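Local coordinates for protein group 3 allergen SMIPP-S Yv6023A04 (PDB 3H7O) that adopts the trypsin fold of the S1 peptidases but belongs to the inactivated protease paralogues of the scabies mite, so it probably does not act as a protease, at residues A[33-38]-A[96-101]; A[53-58]-A[71-76]; A[86-91]-A[215-220]; A[115-120]-A[211-216]. The protein carries 3 engineered substitutions. All blocks are in the same frame, centred on the assembly; numbering follows the deposited sequence.

Contact 1 (A[33-38]-A[96-101]); sequences LSQWFV and SRPLKL
Gln35 and Leu99 bring the two chains together: the CA atoms of Gln35 and Leu99 are 4.7 Å apart, and Leu99 N donates to Gln35 O at 2.8 Å. The main side-chain contact is between Trp36 and Pro98, which lie side by side and point the same way. Pro98 CB makes a CH-pi contact over the six-membered ring of Trp36, 3.8 Å from its centroid and 11° off the ring normal, while Ser96 O meets the edge of the indole at CZ3, 3.5 Å away. Gln35 CG lies over the same indole face as Pro98 CB. Chi1 of 69° puts Gln35 CG between the backbone N and the carbonyl carbon; beyond it the chain is extended and lies beside Pro98, and Gln35 OE1 comes within 3.5 Å of Pro98 CB. Leu101 CD1 packs on the backbone of Gln35, 3.6 Å from Gln35 N. Deeper in, the side chains of Leu99 and Val38 cross at about a right angle, CD1 of Leu99 lying 4.1 Å from CG2 of Val38. Around the turn, Ser34 OG accepts from Trp36 N in an ST turn. Trp36 also bonds through its backbone to Leu95, and the contact packs the loop that follows strand 91-95 against the turn that leads into strand 37-40, at the edge of the six-stranded antiparallel barrel typical of the trypsin fold.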
loop_
_atom_site.group_PDB
_atom_site.type_symbol
_atom_site.label_atom_id
_atom_site.label_comp_id
_atom_site.label_asym_id
_atom_site.label_seq_id
_atom_site.Cartn_x
_atom_site.Cartn_y
_atom_site.Cartn_z
ATOM N N LEU A 33 0.159 8.232 7.208
ATOM C CA LEU A 33 -0.644 8.201 8.432
ATOM C C LEU A 33 -0.539 9.524 9.189
ATOM O O LEU A 33 -1.481 9.936 9.870
ATOM C CB LEU A 33 -0.206 7.046 9.336
ATOM C CG LEU A 33 -0.352 5.615 8.800
ATOM C CD1 LEU A 33 0.307 4.635 9.758
ATOM C CD2 LEU A 33 -1.816 5.259 8.581
ATOM N N SER A 34 0.630 10.156 9.083
ATOM C CA SER A 34 0.902 11.493 9.621
ATOM C C SER A 34 2.248 11.948 9.051
ATOM O O SER A 34 2.851 11.235 8.246
ATOM C CB SER A 34 0.947 11.480 11.154
ATOM O OG SER A 34 2.132 10.865 11.627
ATOM N N GLN A 35 2.733 13.112 9.476
ATOM C CA GLN A 35 4.041 13.605 9.012
ATOM C C GLN A 35 5.198 12.698 9.444
ATOM O O GLN A 35 6.286 12.759 8.873
ATOM C CB GLN A 35 4.290 15.043 9.483
ATOM C CG GLN A 35 4.502 15.181 10.990
ATOM C CD GLN A 35 4.717 16.615 11.436
ATOM O OE1 GLN A 35 5.308 17.423 10.722
ATOM N NE2 GLN A 35 4.247 16.931 12.635
ATOM N N TRP A 36 4.951 11.854 10.445
ATOM C CA TRP A 36 5.989 11.001 11.018
ATOM C C TRP A 36 5.946 9.534 10.574
ATOM O O TRP A 36 6.955 8.834 10.684
ATOM C CB TRP A 36 5.938 11.052 12.549
ATOM C CG TRP A 36 6.263 12.392 13.147
ATOM C CD1 TRP A 36 5.422 13.196 13.866
ATOM C CD2 TRP A 36 7.524 13.078 13.094
ATOM N NE1 TRP A 36 6.077 14.337 14.262
ATOM C CE2 TRP A 36 7.367 14.292 13.801
ATOM C CE3 TRP A 36 8.770 12.786 12.516
ATOM C CZ2 TRP A 36 8.409 15.216 13.945
ATOM C CZ3 TRP A 36 9.804 13.700 12.662
ATOM C CH2 TRP A 36 9.616 14.903 13.370
ATOM N N PHE A 37 4.790 9.066 10.103
ATOM C CA PHE A 37 4.597 7.637 9.835
ATOM C C PHE A 37 3.941 7.321 8.495
ATOM O O PHE A 37 2.989 7.986 8.076
ATOM C CB PHE A 37 3.786 6.976 10.962
ATOM C CG PHE A 37 4.441 7.050 12.319
ATOM C CD1 PHE A 37 5.440 6.147 12.678
ATOM C CD2 PHE A 37 4.042 8.011 13.245
ATOM C CE1 PHE A 37 6.041 6.210 13.932
ATOM C CE2 PHE A 37 4.638 8.084 14.502
ATOM C CZ PHE A 37 5.641 7.181 14.846
ATOM N N VAL A 38 4.458 6.286 7.838
ATOM C CA VAL A 38 3.878 5.765 6.602
ATOM C C VAL A 38 3.545 4.281 6.748
ATOM O O VAL A 38 4.353 3.506 7.266
ATOM C CB VAL A 38 4.821 5.985 5.383
ATOM C CG1 VAL A 38 4.382 5.135 4.177
ATOM C CG2 VAL A 38 4.866 7.463 5.003
ATOM N N SER A 96 12.643 10.311 10.913
ATOM C CA SER A 96 13.361 11.182 11.844
ATOM C C SER A 96 13.218 12.650 11.442
ATOM O O SER A 96 13.303 13.547 12.285
ATOM C CB SER A 96 14.838 10.789 11.931
ATOM O OG SER A 96 15.488 10.967 10.686
ATOM N N ARG A 97 13.015 12.876 10.145
ATOM C CA ARG A 97 12.709 14.188 9.587
ATOM C C ARG A 97 11.318 14.062 8.966
ATOM O O ARG A 97 11.089 13.174 8.140
ATOM C CB ARG A 97 13.751 14.569 8.528
ATOM C CG ARG A 97 13.661 15.993 7.977
ATOM C CD ARG A 97 12.877 16.077 6.664
ATOM N NE ARG A 97 12.976 17.419 6.098
ATOM C CZ ARG A 97 12.128 18.411 6.354
ATOM N NH1 ARG A 97 11.083 18.218 7.154
ATOM N NH2 ARG A 97 12.324 19.602 5.803
ATOM N N PRO A 98 10.377 14.940 9.368
ATOM C CA PRO A 98 8.977 14.714 8.986
ATOM C C PRO A 98 8.681 15.017 7.520
ATOM O O PRO A 98 9.390 15.807 6.900
ATOM C CB PRO A 98 8.207 15.681 9.886
ATOM C CG PRO A 98 9.163 16.786 10.161
ATOM C CD PRO A 98 10.549 16.181 10.147
ATOM N N LEU A 99 7.643 14.379 6.980
ATOM C CA LEU A 99 7.127 14.736 5.660
ATOM C C LEU A 99 6.619 16.172 5.704
ATOM O O LEU A 99 5.991 16.577 6.687
ATOM C CB LEU A 99 5.975 13.810 5.257
ATOM C CG LEU A 99 6.195 12.295 5.199
ATOM C CD1 LEU A 99 4.860 11.566 5.058
ATOM C CD2 LEU A 99 7.148 11.911 4.070
ATOM N N LYS A 100 6.908 16.935 4.653
ATOM C CA LYS A 100 6.422 18.307 4.527
ATOM C C LYS A 100 4.998 18.312 3.967
ATOM O O LYS A 100 4.776 18.622 2.786
ATOM C CB LYS A 100 7.350 19.133 3.626
ATOM C CG LYS A 100 8.745 19.362 4.183
ATOM C CD LYS A 100 9.540 20.338 3.324
ATOM C CE LYS A 100 9.094 21.779 3.545
ATOM N NZ LYS A 100 10.052 22.753 2.953
ATOM N N LEU A 101 4.037 17.966 4.819
ATOM C CA LEU A 101 2.639 17.889 4.408
ATOM C C LEU A 101 2.087 19.282 4.123
ATOM O O LEU A 101 2.277 20.212 4.911
ATOM C CB LEU A 101 1.794 17.180 5.469
ATOM C CG LEU A 101 2.241 15.798 5.960
ATOM C CD1 LEU A 101 1.297 15.293 7.039
ATOM C CD2 LEU A 101 2.332 14.795 4.817
#

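Contact 2 (A[53-58]-A[71-76]); sequences IVIQYE and PYVSHV
Ile53 and Val73 meet where the beta hairpin of strands 54-57 and 68-78, part of the six-stranded barrel of the trypsin fold, splays apart. Within the hairpin the backbone pairing runs through Ile55 with Asp70 and Tyr57 with Lys68; between 53-58 and 71-76 no direct hydrogen bond forms, and apolar side chains take over. The tight part centres on Val73 CG2, the methyl anti to the carbonyl carbon. It sits 3.7 Å from Ile53 O and 3.9 Å from Ile53 CB, and meets Ile55 CG1 at 4.1 Å, where the side chains of Ile55 and Val73 cross at about a right angle. Ile53 extends further: CD1 is anti to CA (chi2 167°) and meets Val76 CG2 at 3.9 Å. Val17 of strand 14-19 and Leu93 and Leu95 of strand 91-95 touch members of this cluster, placing it in the apolar packing of the barrel. Between Val73 and Val76, Ser74 and His75 both face Glu94 in a classic beta bulge of strand 68-78.

The other side is looser. The ring of the exposed Pro71 rests on the partly exposed Val54, CB lying 4.2 Å from Val54 CG2, and the CA atoms of Val54 and Pro71 come within 4.4 Å. A water sits between Ile53 O and Val73 N. Its 2.5 Å distance to Ile53 O is unusually short and therefore doubtful, but it accepts a hydrogen bond of ordinary length, 2.9 Å, from Val73 N.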
loop_
_atom_site.group_PDB
_atom_site.type_symbol
_atom_site.label_atom_id
_atom_site.label_comp_id
_atom_site.label_asym_id
_atom_site.label_seq_id
_atom_site.Cartn_x
_atom_site.Cartn_y
_atom_site.Cartn_z
ATOM N N ILE A 53 15.898 3.438 3.008
ATOM C CA ILE A 53 14.540 3.618 2.484
ATOM C C ILE A 53 14.226 5.086 2.191
ATOM O O ILE A 53 14.618 5.971 2.948
ATOM C CB ILE A 53 13.481 3.009 3.444
ATOM C CG1 ILE A 53 13.836 1.551 3.774
ATOM C CG2 ILE A 53 12.061 3.124 2.850
ATOM C CD1 ILE A 53 13.046 0.937 4.939
ATOM N N VAL A 54 13.536 5.333 1.074
ATOM C CA VAL A 54 13.102 6.684 0.698
ATOM C C VAL A 54 11.593 6.723 0.465
ATOM O O VAL A 54 11.027 5.842 -0.196
ATOM C CB VAL A 54 13.853 7.215 -0.571
ATOM C CG1 VAL A 54 13.403 8.620 -0.931
ATOM C CG2 VAL A 54 15.358 7.200 -0.354
ATOM N N ILE A 55 10.949 7.748 1.015
ATOM C CA ILE A 55 9.530 7.988 0.779
ATOM C C ILE A 55 9.370 9.094 -0.257
ATOM O O ILE A 55 9.777 10.231 -0.016
ATOM C CB ILE A 55 8.778 8.415 2.077
ATOM C CG1 ILE A 55 8.975 7.396 3.209
ATOM C CG2 ILE A 55 7.283 8.691 1.788
ATOM C CD1 ILE A 55 8.471 5.997 2.909
ATOM N N GLN A 56 8.777 8.752 -1.398
ATOM C CA GLN A 56 8.454 9.729 -2.431
ATOM C C GLN A 56 6.969 10.069 -2.339
ATOM O O GLN A 56 6.110 9.177 -2.350
ATOM C CB GLN A 56 8.812 9.206 -3.829
ATOM C CG GLN A 56 8.591 10.232 -4.957
ATOM C CD GLN A 56 9.190 9.816 -6.297
ATOM O OE1 GLN A 56 9.755 8.729 -6.441
ATOM N NE2 GLN A 56 9.070 10.694 -7.288
ATOM N N TYR A 57 6.675 11.361 -2.250
ATOM C CA TYR A 57 5.305 11.823 -2.049
ATOM C C TYR A 57 4.971 13.038 -2.909
ATOM O O TYR A 57 5.858 13.622 -3.532
ATOM C CB TYR A 57 5.008 12.053 -0.553
ATOM C CG TYR A 57 5.871 13.066 0.187
ATOM C CD1 TYR A 57 5.304 14.229 0.717
ATOM C CD2 TYR A 57 7.234 12.844 0.405
ATOM C CE1 TYR A 57 6.075 15.162 1.421
ATOM C CE2 TYR A 57 8.017 13.775 1.105
ATOM C CZ TYR A 57 7.428 14.928 1.611
ATOM O OH TYR A 57 8.191 15.847 2.306
ATOM N N GLU A 58 3.682 13.381 -2.972
ATOM C CA GLU A 58 3.176 14.483 -3.804
ATOM C C GLU A 58 3.419 14.260 -5.298
ATOM O O GLU A 58 3.568 15.220 -6.054
ATOM C CB GLU A 58 3.762 15.836 -3.360
ATOM C CG GLU A 58 3.504 16.183 -1.900
ATOM C CD GLU A 58 3.837 17.624 -1.547
ATOM O OE1 GLU A 58 4.385 18.355 -2.399
ATOM O OE2 GLU A 58 3.542 18.028 -0.402
ATOM N N PRO A 71 14.280 10.979 2.659
ATOM C CA PRO A 71 15.250 9.896 2.860
ATOM C C PRO A 71 15.642 9.693 4.328
ATOM O O PRO A 71 16.784 9.323 4.613
ATOM C CB PRO A 71 16.459 10.397 2.082
ATOM C CG PRO A 71 16.419 11.877 2.317
ATOM C CD PRO A 71 14.953 12.250 2.327
ATOM N N TYR A 72 14.715 9.945 5.244
ATOM C CA TYR A 72 15.027 9.876 6.669
ATOM C C TYR A 72 14.172 8.844 7.403
ATOM O O TYR A 72 13.598 9.140 8.451
ATOM C CB TYR A 72 14.860 11.248 7.332
ATOM C CG TYR A 72 15.855 12.310 6.915
ATOM C CD1 TYR A 72 17.077 12.449 7.578
ATOM C CD2 TYR A 72 15.557 13.202 5.887
ATOM C CE1 TYR A 72 17.985 13.446 7.214
ATOM C CE2 TYR A 72 16.456 14.202 5.517
ATOM C CZ TYR A 72 17.666 14.313 6.181
ATOM O OH TYR A 72 18.551 15.295 5.813
ATOM N N VAL A 73 14.085 7.636 6.854
ATOM C CA VAL A 73 13.416 6.547 7.558
ATOM C C VAL A 73 14.352 6.023 8.656
ATOM O O VAL A 73 15.483 5.620 8.377
ATOM C CB VAL A 73 12.971 5.413 6.599
ATOM C CG1 VAL A 73 12.323 4.271 7.380
ATOM C CG2 VAL A 73 12.009 5.950 5.538
ATOM N N SER A 74 13.868 6.032 9.898
ATOM C CA SER A 74 14.674 5.656 11.060
ATOM C C SER A 74 14.348 4.273 11.632
ATOM O O SER A 74 15.204 3.642 12.252
ATOM C CB SER A 74 14.540 6.713 12.162
ATOM O OG SER A 74 13.181 6.882 12.534
ATOM N N HIS A 75 13.115 3.811 11.437
ATOM C CA HIS A 75 12.685 2.523 11.985
ATOM C C HIS A 75 11.577 1.887 11.152
ATOM O O HIS A 75 10.776 2.588 10.532
ATOM C CB HIS A 75 12.213 2.683 13.436
ATOM C CG HIS A 75 12.146 1.395 14.200
ATOM N ND1 HIS A 75 13.241 0.848 14.835
ATOM C CD2 HIS A 75 11.114 0.550 14.438
ATOM C CE1 HIS A 75 12.888 -0.280 15.426
ATOM N NE2 HIS A 75 11.603 -0.484 15.201
ATOM N N VAL A 76 11.555 0.555 11.152
ATOM C CA VAL A 76 10.515 -0.236 10.505
ATOM C C VAL A 76 9.806 -1.047 11.590
ATOM O O VAL A 76 10.441 -1.845 12.289
ATOM C CB VAL A 76 11.107 -1.191 9.430
ATOM C CG1 VAL A 76 10.022 -2.083 8.833
ATOM C CG2 VAL A 76 11.811 -0.401 8.334
HETATM O O HOH W 1 15.940 6.357 5.076
#

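Contact 3 (A[86-91]-A[215-220]); sequences MENDIA and GSYVSW
Tyr217, in the segment leading into the C-terminal helix, packs on Asn88 and Ile90 in a buried contact, part polar and part aromatic, that joins this segment to the loop entering strand 91-95. The phenol Tyr217 OH donates to Asn88 OD1 at 2.6 Å, on a lone pair in the plane of the amide carbonyl. OD1 lies at the ring edge, near its plane, and the amide plane stands 83° from the ring. The opposing amide branch, Asn88 ND2, is held by Phe80 O, and the two bonds together fix the rotation of the group. A water closes the circuit: it accepts from Asn88 N at 2.9 Å and donates to Tyr217 OH at 3.0 Å. Ile90 supplies the apolar half. Its CG1 is anti to the backbone N (chi1 -168°), which leaves CG2 between N and the carbonyl carbon, directed over the centre of the Tyr217 ring in a CH-pi contact 3.9 Å from the centroid. The same methyl touches Trp220 CZ3 at 3.9 Å, while Ala91 CA approaches the indole edge. Asn88 to Ala91 fit the sequence motif that carries the triad aspartate in active relatives, and Asp89 OD1 bonds His43 N. The phenol oxygen thus both donates and accepts, which gives the hydroxyl and the amide one consistent bonding pattern and ties the backbone beside Asp89 to the segment that carries Tyr217.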
loop_
_atom_site.group_PDB
_atom_site.type_symbol
_atom_site.label_atom_id
_atom_site.label_comp_id
_atom_site.label_asym_id
_atom_site.label_seq_id
_atom_site.Cartn_x
_atom_site.Cartn_y
_atom_site.Cartn_z
ATOM N N MET A 86 3.578 -14.705 4.054
ATOM C CA MET A 86 3.239 -13.277 4.033
ATOM C C MET A 86 1.997 -12.938 4.867
ATOM O O MET A 86 1.258 -12.005 4.556
ATOM C CB MET A 86 3.145 -12.737 2.601
ATOM C CG MET A 86 4.478 -12.752 1.861
ATOM S SD MET A 86 4.466 -11.746 0.372
ATOM C CE MET A 86 3.457 -12.751 -0.706
ATOM N N GLU A 87 1.784 -13.704 5.937
ATOM C CA GLU A 87 0.791 -13.369 6.949
ATOM C C GLU A 87 1.250 -12.092 7.653
ATOM O O GLU A 87 2.449 -11.919 7.896
ATOM C CB GLU A 87 0.644 -14.515 7.956
ATOM C CG GLU A 87 -0.676 -14.513 8.710
ATOM C CD GLU A 87 -0.823 -15.662 9.707
ATOM O OE1 GLU A 87 -0.244 -16.751 9.489
ATOM O OE2 GLU A 87 -1.538 -15.474 10.714
ATOM N N ASN A 88 0.303 -11.205 7.960
ATOM C CA ASN A 88 0.599 -9.903 8.586
ATOM C C ASN A 88 1.538 -9.052 7.726
ATOM O O ASN A 88 2.562 -8.555 8.199
ATOM C CB ASN A 88 1.174 -10.082 9.999
ATOM C CG ASN A 88 0.261 -10.885 10.904
ATOM O OD1 ASN A 88 -0.948 -10.663 10.937
ATOM N ND2 ASN A 88 0.836 -11.829 11.639
ATOM N N ASP A 89 1.171 -8.895 6.459
ATOM C CA ASP A 89 1.990 -8.186 5.485
ATOM C C ASP A 89 1.723 -6.685 5.554
ATOM O O ASP A 89 1.203 -6.076 4.613
ATOM C CB ASP A 89 1.720 -8.731 4.084
ATOM C CG ASP A 89 2.821 -8.389 3.100
ATOM O OD1 ASP A 89 3.803 -7.714 3.484
ATOM O OD2 ASP A 89 2.696 -8.806 1.933
ATOM N N ILE A 90 2.104 -6.103 6.685
ATOM C CA ILE A 90 1.845 -4.706 6.984
ATOM C C ILE A 90 3.013 -4.156 7.822
ATOM O O ILE A 90 3.571 -4.863 8.666
ATOM C CB ILE A 90 0.474 -4.552 7.703
ATOM C CG1 ILE A 90 0.043 -3.083 7.767
ATOM C CG2 ILE A 90 0.480 -5.253 9.085
ATOM C CD1 ILE A 90 -1.401 -2.883 8.202
ATOM N N ALA A 91 3.399 -2.912 7.560
ATOM C CA ALA A 91 4.537 -2.307 8.245
ATOM C C ALA A 91 4.366 -0.808 8.367
ATOM O O ALA A 91 3.774 -0.166 7.494
ATOM C CB ALA A 91 5.836 -2.625 7.507
ATOM N N GLY A 215 -8.456 -2.277 9.521
ATOM C CA GLY A 215 -9.255 -2.372 10.750
ATOM C C GLY A 215 -8.733 -3.387 11.757
ATOM O O GLY A 215 -8.876 -3.198 12.966
ATOM N N SER A 216 -8.118 -4.459 11.257
ATOM C CA SER A 216 -7.563 -5.512 12.113
ATOM C C SER A 216 -6.296 -5.092 12.856
ATOM O O SER A 216 -5.931 -5.713 13.857
ATOM C CB SER A 216 -7.280 -6.766 11.293
ATOM O OG SER A 216 -8.461 -7.245 10.682
ATOM N N TYR A 217 -5.635 -4.045 12.365
ATOM C CA TYR A 217 -4.355 -3.592 12.919
ATOM C C TYR A 217 -4.400 -2.172 13.475
ATOM O O TYR A 217 -3.373 -1.643 13.906
ATOM C CB TYR A 217 -3.251 -3.683 11.856
ATOM C CG TYR A 217 -3.040 -5.081 11.321
ATOM C CD1 TYR A 217 -2.130 -5.950 11.927
ATOM C CD2 TYR A 217 -3.755 -5.538 10.211
ATOM C CE1 TYR A 217 -1.938 -7.234 11.439
ATOM C CE2 TYR A 217 -3.573 -6.824 9.718
ATOM C CZ TYR A 217 -2.662 -7.665 10.334
ATOM O OH TYR A 217 -2.479 -8.939 9.847
ATOM N N VAL A 218 -5.583 -1.563 13.480
ATOM C CA VAL A 218 -5.689 -0.141 13.805
ATOM C C VAL A 218 -5.331 0.172 15.267
ATOM O O VAL A 218 -4.841 1.261 15.563
ATOM C CB VAL A 218 -7.051 0.470 13.347
ATOM C CG1 VAL A 218 -8.150 0.184 14.335
ATOM C CG2 VAL A 218 -6.914 1.969 13.113
ATOM N N SER A 219 -5.544 -0.793 16.163
ATOM C CA SER A 219 -5.113 -0.663 17.555
ATOM C C SER A 219 -3.585 -0.585 17.646
ATOM O O SER A 219 -3.035 0.268 18.351
ATOM C CB SER A 219 -5.642 -1.831 18.390
ATOM O OG SER A 219 -5.247 -1.705 19.740
ATOM N N TRP A 220 -2.916 -1.474 16.915
ATOM C CA TRP A 220 -1.459 -1.508 16.838
ATOM C C TRP A 220 -0.907 -0.254 16.150
ATOM O O TRP A 220 0.078 0.325 16.611
ATOM C CB TRP A 220 -1.003 -2.787 16.119
ATOM C CG TRP A 220 0.441 -2.794 15.689
ATOM C CD1 TRP A 220 1.541 -2.861 16.498
ATOM C CD2 TRP A 220 0.934 -2.738 14.342
ATOM N NE1 TRP A 220 2.690 -2.847 15.739
ATOM C CE2 TRP A 220 2.347 -2.774 14.414
ATOM C CE3 TRP A 220 0.322 -2.666 13.083
ATOM C CZ2 TRP A 220 3.157 -2.736 13.273
ATOM C CZ3 TRP A 220 1.129 -2.628 11.946
ATOM C CH2 TRP A 220 2.532 -2.664 12.053
HETATM O O HOH W 2 -2.499 -10.844 7.514
#

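Contact 4 (A[115-120]-A[211-216]); sequences EFRPKT and FTKVGS
Glu115 N donates to Gly215 O at 2.7 Å, the direct backbone bond of the contact; the N-H...O angle is 157°, but the donor stands above the carbonyl plane, 58° out of it. A second link runs through water, which donates to Phe116 O and accepts from Gly215 N, both at 2.8 Å, so the amide and carbonyl of Gly215 are each engaged by the 115-120 loop. Gly215 has no side chain to intervene, and this allows the two backbones to come close. Further out lie weaker polar contacts. The Glu115 chain bends at chi2 (-56°), turning CD back toward Ser216; OE2 lies 3.6 Å from Ser216 CA, and OE1 receives a weak hydrogen bond from Ser216 OG at 3.5 Å. Lys213 NZ stays 4.3 Å from Glu115 OE1, beyond a salt bridge. The packing is then carried by the Lys213 chain, whose CG, anti to the backbone N, touches Phe116 O at 3.4 Å, while its CD meets Arg117 CB at 4.1 Å. The Phe116 ring turns its edge to the bridging water and packs on Val194 and Gln189. The contact fastens the loop that leads from the first barrel into strand 123-128 against the end of strand 209-213, in the second beta sheet of the trypsin fold. At this surface site the backbone bond and the water bridge are the well-formed polar links, whereas the Glu115-Lys213 attraction probably adds only a weak electrostatic contribution.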
loop_
_atom_site.group_PDB
_atom_site.type_symbol
_atom_site.label_atom_id
_atom_site.label_comp_id
_atom_site.label_asym_id
_atom_site.label_seq_id
_atom_site.Cartn_x
_atom_site.Cartn_y
_atom_site.Cartn_z
ATOM N N GLU A 115 -11.519 -3.251 13.643
ATOM C CA GLU A 115 -12.084 -4.412 12.943
ATOM C C GLU A 115 -13.021 -4.071 11.779
ATOM O O GLU A 115 -13.846 -4.898 11.382
ATOM C CB GLU A 115 -12.767 -5.381 13.930
ATOM C CG GLU A 115 -11.813 -6.118 14.878
ATOM C CD GLU A 115 -10.716 -6.904 14.157
ATOM O OE1 GLU A 115 -10.970 -7.453 13.063
ATOM O OE2 GLU A 115 -9.592 -6.978 14.698
ATOM N N PHE A 116 -12.884 -2.871 11.219
ATOM C CA PHE A 116 -13.731 -2.480 10.096
ATOM C C PHE A 116 -13.498 -3.362 8.870
ATOM O O PHE A 116 -12.365 -3.564 8.442
ATOM C CB PHE A 116 -13.553 -1.007 9.722
ATOM C CG PHE A 116 -14.400 -0.584 8.553
ATOM C CD1 PHE A 116 -15.742 -0.263 8.736
ATOM C CD2 PHE A 116 -13.867 -0.541 7.264
ATOM C CE1 PHE A 116 -16.539 0.114 7.661
ATOM C CE2 PHE A 116 -14.661 -0.171 6.181
ATOM C CZ PHE A 116 -16.000 0.161 6.383
ATOM N N ARG A 117 -14.591 -3.874 8.319
ATOM C CA ARG A 117 -14.562 -4.676 7.105
ATOM C C ARG A 117 -15.408 -3.976 6.044
ATOM O O ARG A 117 -16.606 -3.766 6.253
ATOM C CB ARG A 117 -15.113 -6.080 7.396
ATOM C CG ARG A 117 -15.262 -6.973 6.175
ATOM C CD ARG A 117 -15.743 -8.375 6.544
ATOM N NE ARG A 117 -17.057 -8.379 7.188
ATOM C CZ ARG A 117 -18.224 -8.338 6.544
ATOM N NH1 ARG A 117 -18.268 -8.280 5.218
ATOM N NH2 ARG A 117 -19.356 -8.347 7.235
ATOM N N PRO A 118 -14.790 -3.597 4.904
ATOM C CA PRO A 118 -15.579 -2.993 3.832
ATOM C C PRO A 118 -16.651 -3.969 3.357
ATOM O O PRO A 118 -16.372 -5.161 3.185
ATOM C CB PRO A 118 -14.543 -2.722 2.731
ATOM C CG PRO A 118 -13.399 -3.613 3.042
ATOM C CD PRO A 118 -13.368 -3.719 4.537
ATOM N N LYS A 119 -17.874 -3.473 3.186
ATOM C CA LYS A 119 -19.004 -4.329 2.831
ATOM C C LYS A 119 -18.780 -5.014 1.486
ATOM O O LYS A 119 -18.220 -4.416 0.559
ATOM C CB LYS A 119 -20.306 -3.522 2.817
ATOM N N THR A 120 -19.191 -6.276 1.398
ATOM C CA THR A 120 -19.127 -7.031 0.149
ATOM C C THR A 120 -20.064 -6.391 -0.876
ATOM O O THR A 120 -21.240 -6.156 -0.593
ATOM C CB THR A 120 -19.481 -8.519 0.377
ATOM O OG1 THR A 120 -18.581 -9.073 1.344
ATOM C CG2 THR A 120 -19.377 -9.322 -0.916
ATOM N N PHE A 211 -6.104 -7.614 0.050
ATOM C CA PHE A 211 -5.744 -6.431 0.819
ATOM C C PHE A 211 -5.709 -6.780 2.288
ATOM O O PHE A 211 -6.624 -7.425 2.795
ATOM C CB PHE A 211 -6.769 -5.318 0.588
ATOM C CG PHE A 211 -6.878 -4.894 -0.848
ATOM C CD1 PHE A 211 -6.076 -3.874 -1.342
ATOM C CD2 PHE A 211 -7.765 -5.534 -1.713
ATOM C CE1 PHE A 211 -6.156 -3.487 -2.683
ATOM C CE2 PHE A 211 -7.854 -5.157 -3.052
ATOM C CZ PHE A 211 -7.049 -4.128 -3.534
ATOM N N THR A 212 -4.648 -6.363 2.966
ATOM C CA THR A 212 -4.582 -6.467 4.414
ATOM C C THR A 212 -5.616 -5.505 4.988
ATOM O O THR A 212 -5.639 -4.324 4.636
ATOM C CB THR A 212 -3.175 -6.124 4.941
ATOM O OG1 THR A 212 -2.232 -7.063 4.414
ATOM C CG2 THR A 212 -3.137 -6.184 6.467
ATOM N N LYS A 213 -6.472 -6.032 5.857
ATOM C CA LYS A 213 -7.558 -5.274 6.455
ATOM C C LYS A 213 -7.014 -4.346 7.544
ATOM O O LYS A 213 -6.603 -4.799 8.612
ATOM C CB LYS A 213 -8.600 -6.251 7.008
ATOM C CG LYS A 213 -9.879 -5.626 7.536
ATOM C CD LYS A 213 -11.027 -6.639 7.571
ATOM C CE LYS A 213 -10.640 -7.948 8.258
ATOM N NZ LYS A 213 -11.806 -8.574 8.953
ATOM N N VAL A 214 -7.006 -3.046 7.258
ATOM C CA VAL A 214 -6.434 -2.048 8.173
ATOM C C VAL A 214 -7.142 -2.066 9.537
ATOM O O VAL A 214 -6.497 -1.928 10.579
ATOM C CB VAL A 214 -6.409 -0.622 7.541
ATOM C CG1 VAL A 214 -5.938 0.424 8.548
ATOM C CG2 VAL A 214 -5.495 -0.597 6.324
ATOM N N GLY A 215 -8.456 -2.277 9.521
ATOM C CA GLY A 215 -9.255 -2.372 10.750
ATOM C C GLY A 215 -8.733 -3.387 11.757
ATOM O O GLY A 215 -8.876 -3.198 12.966
ATOM N N SER A 216 -8.118 -4.459 11.257
ATOM C CA SER A 216 -7.563 -5.512 12.113
ATOM C C SER A 216 -6.296 -5.092 12.856
ATOM O O SER A 216 -5.931 -5.713 13.857
ATOM C CB SER A 216 -7.280 -6.766 11.293
ATOM O OG SER A 216 -8.461 -7.245 10.682
HETATM O O HOH W 3 -10.275 -1.925 7.428
#

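Overall arrangement
Contacts 1 and 2 both reach the six-stranded barrel, their centres about 9 Å apart, and touch through Lys100 N with Tyr57 OH and Ser96 N with Tyr72 O; along the chain, contact 2 falls within the span bridged by contact 1. Contact 3 crosses contact 1 in sequence, leading from the loop before strand 91-95 to the C-terminal helix 218-225. Contact 4, about 10 Å from contact 3 between centres, shares Gly215 and Ser216 with it and belongs to the second sheet, through strand 209-213. Contacts 2 and 4 lie on opposite sides of the chain's centre, about 26 Å apart. Together they show the two-barrel architecture of trypsin-like proteases retained in this inactivated paralogue, with C-terminal segments tying its halves together.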